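Octopine dehydrogenase (Pecten maximus, PDB 3C7A) catalyses the NADH-dependent reductive condensation of L-arginine with pyruvate to give D-octopine, and the reverse oxidation. Local coordinates at residues K254-A259 and A344-P349; G370-K375 and C382-G387. One frame throughout, in Å; residues are numbered along the deposited sequence.

Interaction 1 of 2, residues K254-A259 and A344-P349; sequences KDVANA and AGVAIP
A Schellman motif closes helix 330-344, and the connection that leaves it, leading into helix 349-362, lays V346 against V256 and A259 of helix 240-263; all three helices belong to the alpha-helical domain of this opine dehydrogenase. G345, at positive phi (81°), is the C-prime residue of the motif and turns the chain out of the helix. V346 follows in an extended conformation, with its side chain directed at residues one helical turn apart. Its two methyls divide the work. CG1, anti to the backbone N (chi1 -179°), approaches CG2 of V256 at 4.3 Å and the methylene CB of D255 at 4.2 Å, whereas CG2 reaches along the helix to CB of A259 at 3.9 Å. The fork of the valine thus faces one side of the helix, with CG1 toward 255-256 and CG2 toward 259. V256 is buried and also packs on F337, tying the same place to the body of helix 330-344. Beyond V346, I348 occupies the N-cap position of helix 349-362 and touches E252, one turn earlier on helix 240-263. The polar part of the contact lies beside the methyls: a water donates to OD2 of D255 at 2.7 Å and to the carbonyl O of A347 at 3.2 Å, bridging helix and loop. The direct contacts are all between carbons, and the polar link runs through a water; the carboxylate accepts a hydrogen bond at the margin while the methylene of the same aspartate joins the hydrocarbon packing.

Interaction 2 of 2, residues G370-K375 and C382-G387; sequences GALTGK and CPQRYG
Two pieces of irregular backbone face each other in the long connection between helices 349-362 and 391-396: an inverse gamma turn centred on L372, and a short run with helical backbone angles at 383-385. In the second piece the amide N of R385 bonds to the carbonyl O of C382 at 3.1 Å. The nearest pair of alpha carbons, CA of L372 and CA of Q384, is 8.7 Å apart, so side chains must span the gap. L372 does so from the turn. Its CG stands beside the backbone N (chi1 -61°), and the CD1 methyl is the branch that touches the opposite segment, lying 4.3 Å from SG of the buried C382. Packing of L372 on L367 adds another residue of the same connection. Q384 comes across the leucine at about a right angle. A bend at chi2 (84°) brings its amide round to the methyl, while NE2 is hydrogen-bonded to the carbonyl O of G339 in helix 330-344, linking the connection to the helical domain. The other end of that amide makes the remaining contact, a van der Waals one: OE1 of Q384 rests 3.9 Å from CD1 of L372.

Overall arrangement
Packing by a single branched aliphatic side chain recurs in both contacts, with different backbone frames. Interaction 1 joins a regular helix to an interhelical loop and buries 205 Å² in all; interaction 2 sets loop against loop and buries 89 Å². Both are partly buried and lie about 21 to 23 Å from the centre of the chain, on the same side of it. The centres of interaction 1 and interaction 2 are about 18 Å apart. The nearest atoms of interaction 1 and interaction 2 are about 7 Å apart and do not touch. Helix 330-344 relates to both, leading into the loop of the first and accepting the glutamine's hydrogen bond in the second. Valine meets carbon in one; leucine meets sulfur and an amide oxygen in the other.

Interaction 1 of 2, residues K254-A259 and A344-P349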
loop_
_atom_site.group_PDB
_atom_site.type_symbol
_atom_site.label_atom_id
_atom_site.label_comp_id
_atom_site.label_asym_id
_atom_site.label_seq_id
_atom_site.Cartn_x
_atom_site.Cartn_y
_atom_site.Cartn_z
ATOM N N LYS A 254 -0.004 -7.912 -18.262
ATOM C CA LYS A 254 0.874 -8.954 -18.807
ATOM C C LYS A 254 1.737 -8.467 -19.975
ATOM O O LYS A 254 2.909 -8.839 -20.077
ATOM C CB LYS A 254 0.062 -10.188 -19.218
ATOM C CG LYS A 254 -0.302 -11.105 -18.052
ATOM C CD LYS A 254 -1.513 -11.987 -18.344
ATOM C CE LYS A 254 -1.161 -13.229 -19.162
ATOM N NZ LYS A 254 -1.229 -12.982 -20.633
ATOM N N ASP A 255 1.153 -7.638 -20.842
ATOM C CA ASP A 255 1.866 -7.042 -21.980
ATOM C C ASP A 255 3.086 -6.219 -21.548
ATOM O O ASP A 255 4.134 -6.265 -22.199
ATOM C CB ASP A 255 0.924 -6.162 -22.815
ATOM C CG ASP A 255 -0.123 -6.965 -23.583
ATOM O OD1 ASP A 255 0.105 -8.158 -23.882
ATOM O OD2 ASP A 255 -1.183 -6.385 -23.901
ATOM N N VAL A 256 2.939 -5.473 -20.452
ATOM C CA VAL A 256 4.014 -4.628 -19.914
ATOM C C VAL A 256 5.174 -5.466 -19.352
ATOM O O VAL A 256 6.345 -5.158 -19.599
ATOM C CB VAL A 256 3.478 -3.627 -18.843
ATOM C CG1 VAL A 256 4.608 -2.799 -18.237
ATOM C CG2 VAL A 256 2.427 -2.704 -19.450
ATOM N N ALA A 257 4.838 -6.522 -18.612
ATOM C CA ALA A 257 5.832 -7.409 -18.000
ATOM C C ALA A 257 6.702 -8.140 -19.031
ATOM O O ALA A 257 7.918 -8.257 -18.846
ATOM C CB ALA A 257 5.151 -8.405 -17.064
ATOM N N ASN A 258 6.078 -8.623 -20.107
ATOM C CA ASN A 258 6.784 -9.328 -21.184
ATOM C C ASN A 258 7.762 -8.443 -21.961
ATOM O O ASN A 258 8.803 -8.919 -22.424
ATOM C CB ASN A 258 5.790 -9.983 -22.155
ATOM C CG ASN A 258 5.140 -11.241 -21.587
ATOM O OD1 ASN A 258 5.724 -11.944 -20.760
ATOM N ND2 ASN A 258 3.929 -11.533 -22.044
ATOM N N ALA A 259 7.418 -7.164 -22.102
ATOM C CA ALA A 259 8.253 -6.196 -22.820
ATOM C C ALA A 259 9.537 -5.833 -22.065
ATOM O O ALA A 259 10.579 -5.601 -22.685
ATOM C CB ALA A 259 7.451 -4.941 -23.146
ATOM N N ALA A 344 8.422 1.798 -21.521
ATOM C CA ALA A 344 8.553 0.510 -22.211
ATOM C C ALA A 344 7.988 0.526 -23.638
ATOM O O ALA A 344 8.272 -0.373 -24.435
ATOM C CB ALA A 344 7.902 -0.602 -21.389
ATOM N N GLY A 345 7.184 1.542 -23.947
ATOM C CA GLY A 345 6.592 1.706 -25.278
ATOM C C GLY A 345 5.357 0.863 -25.547
ATOM O O GLY A 345 5.127 0.441 -26.684
ATOM N N VAL A 346 4.555 0.627 -24.510
ATOM C CA VAL A 346 3.355 -0.210 -24.615
ATOM C C VAL A 346 2.079 0.619 -24.419
ATOM O O VAL A 346 1.940 1.334 -23.423
ATOM C CB VAL A 346 3.389 -1.389 -23.596
ATOM C CG1 VAL A 346 2.147 -2.269 -23.727
ATOM C CG2 VAL A 346 4.652 -2.229 -23.775
ATOM N N ALA A 347 1.157 0.517 -25.377
ATOM C CA ALA A 347 -0.135 1.207 -25.302
ATOM C C ALA A 347 -1.126 0.460 -24.404
ATOM O O ALA A 347 -1.186 -0.773 -24.427
ATOM C CB ALA A 347 -0.717 1.396 -26.699
ATOM N N ILE A 348 -1.899 1.216 -23.623
ATOM C CA ILE A 348 -2.880 0.647 -22.683
ATOM C C ILE A 348 -4.238 1.387 -22.713
ATOM O O ILE A 348 -4.551 2.151 -21.796
ATOM C CB ILE A 348 -2.317 0.572 -21.222
ATOM C CG1 ILE A 348 -1.629 1.889 -20.819
ATOM C CG2 ILE A 348 -1.357 -0.605 -21.073
ATOM C CD1 ILE A 348 -1.437 2.072 -19.313
ATOM N N PRO A 349 -5.050 1.150 -23.768
ATOM C CA PRO A 349 -6.299 1.900 -24.006
ATOM C C PRO A 349 -7.398 1.768 -22.941
ATOM O O PRO A 349 -8.120 2.739 -22.692
ATOM C CB PRO A 349 -6.794 1.342 -25.349
ATOM C CG PRO A 349 -6.162 0.002 -25.462
ATOM C CD PRO A 349 -4.817 0.144 -24.821
HETATM O O HOH W 1 -1.404 -3.880 -24.980
#

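Interaction 2 of 2, residues G370-K375 and C382-G387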
loop_
_atom_site.group_PDB
_atom_site.type_symbol
_atom_site.label_atom_id
_atom_site.label_comp_id
_atom_site.label_asym_id
_atom_site.label_seq_id
_atom_site.Cartn_x
_atom_site.Cartn_y
_atom_site.Cartn_z
ATOM N N GLY A 370 -2.811 12.092 -23.830
ATOM C CA GLY A 370 -1.871 10.969 -23.798
ATOM C C GLY A 370 -0.512 11.277 -23.189
ATOM O O GLY A 370 0.389 10.433 -23.224
ATOM N N ALA A 371 -0.362 12.476 -22.628
ATOM C CA ALA A 371 0.901 12.908 -22.024
ATOM C C ALA A 371 0.744 13.318 -20.557
ATOM O O ALA A 371 -0.328 13.756 -20.136
ATOM C CB ALA A 371 1.518 14.045 -22.834
ATOM N N LEU A 372 1.824 13.174 -19.789
ATOM C CA LEU A 372 1.824 13.508 -18.362
ATOM C C LEU A 372 2.165 14.984 -18.131
ATOM O O LEU A 372 3.259 15.317 -17.665
ATOM C CB LEU A 372 2.793 12.596 -17.592
ATOM C CG LEU A 372 2.554 11.079 -17.587
ATOM C CD1 LEU A 372 3.822 10.336 -17.180
ATOM C CD2 LEU A 372 1.388 10.689 -16.683
ATOM N N THR A 373 1.218 15.863 -18.459
ATOM C CA THR A 373 1.426 17.316 -18.376
ATOM C C THR A 373 0.320 18.038 -17.594
ATOM O O THR A 373 0.154 19.256 -17.719
ATOM C CB THR A 373 1.548 17.956 -19.785
ATOM O OG1 THR A 373 0.392 17.626 -20.566
ATOM C CG2 THR A 373 2.806 17.473 -20.507
ATOM N N GLY A 374 -0.421 17.283 -16.784
ATOM C CA GLY A 374 -1.555 17.813 -16.027
ATOM C C GLY A 374 -1.203 18.851 -14.975
ATOM O O GLY A 374 -0.057 18.936 -14.527
ATOM N N LYS A 375 -2.208 19.634 -14.582
ATOM C CA LYS A 375 -2.057 20.717 -13.603
ATOM C C LYS A 375 -1.507 20.240 -12.252
ATOM O O LYS A 375 -0.702 20.934 -11.626
ATOM C CB LYS A 375 -3.402 21.441 -13.418
ATOM C CG LYS A 375 -3.331 22.800 -12.721
ATOM C CD LYS A 375 -3.570 22.678 -11.221
ATOM C CE LYS A 375 -3.234 23.969 -10.495
ATOM N NZ LYS A 375 -3.185 23.771 -9.017
ATOM N N CYS A 382 4.929 9.124 -10.199
ATOM C CA CYS A 382 5.450 8.603 -11.472
ATOM C C CYS A 382 6.952 8.896 -11.614
ATOM O O CYS A 382 7.412 9.959 -11.190
ATOM C CB CYS A 382 4.652 9.144 -12.671
ATOM S SG CYS A 382 4.763 10.932 -12.980
ATOM N N PRO A 383 7.724 7.943 -12.181
ATOM C CA PRO A 383 9.188 8.075 -12.295
ATOM C C PRO A 383 9.690 9.342 -12.999
ATOM O O PRO A 383 10.772 9.834 -12.665
ATOM C CB PRO A 383 9.603 6.822 -13.083
ATOM C CG PRO A 383 8.340 6.280 -13.677
ATOM C CD PRO A 383 7.254 6.656 -12.727
ATOM N N GLN A 384 8.915 9.861 -13.954
ATOM C CA GLN A 384 9.294 11.062 -14.715
ATOM C C GLN A 384 9.273 12.347 -13.880
ATOM O O GLN A 384 9.951 13.320 -14.217
ATOM C CB GLN A 384 8.406 11.230 -15.956
ATOM C CG GLN A 384 8.664 10.218 -17.076
ATOM C CD GLN A 384 7.930 8.893 -16.883
ATOM O OE1 GLN A 384 7.186 8.705 -15.915
ATOM N NE2 GLN A 384 8.139 7.967 -17.813
ATOM N N ARG A 385 8.495 12.339 -12.797
ATOM C CA ARG A 385 8.414 13.471 -11.869
ATOM C C ARG A 385 9.753 13.730 -11.166
ATOM O O ARG A 385 10.053 14.867 -10.792
ATOM C CB ARG A 385 7.312 13.228 -10.827
ATOM C CG ARG A 385 7.015 14.413 -9.916
ATOM C CD ARG A 385 7.076 14.000 -8.450
ATOM N NE ARG A 385 6.864 15.124 -7.537
ATOM C CZ ARG A 385 7.810 15.975 -7.140
ATOM N NH1 ARG A 385 7.501 16.959 -6.305
ATOM N NH2 ARG A 385 9.060 15.854 -7.573
ATOM N N TYR A 386 10.546 12.672 -10.995
ATOM C CA TYR A 386 11.848 12.763 -10.325
ATOM C C TYR A 386 13.028 12.772 -11.308
ATOM O O TYR A 386 14.187 12.866 -10.895
ATOM C CB TYR A 386 12.017 11.622 -9.313
ATOM C CG TYR A 386 10.896 11.487 -8.300
ATOM C CD1 TYR A 386 10.784 12.371 -7.225
ATOM C CD2 TYR A 386 9.958 10.459 -8.406
ATOM C CE1 TYR A 386 9.757 12.244 -6.287
ATOM C CE2 TYR A 386 8.926 10.321 -7.472
ATOM C CZ TYR A 386 8.834 11.217 -6.418
ATOM O OH TYR A 386 7.820 11.085 -5.495
ATOM N N GLY A 387 12.730 12.665 -12.601
ATOM C CA GLY A 387 13.759 12.712 -13.641
ATOM C C GLY A 387 14.337 11.372 -14.072
ATOM O O GLY A 387 15.384 11.331 -14.721
#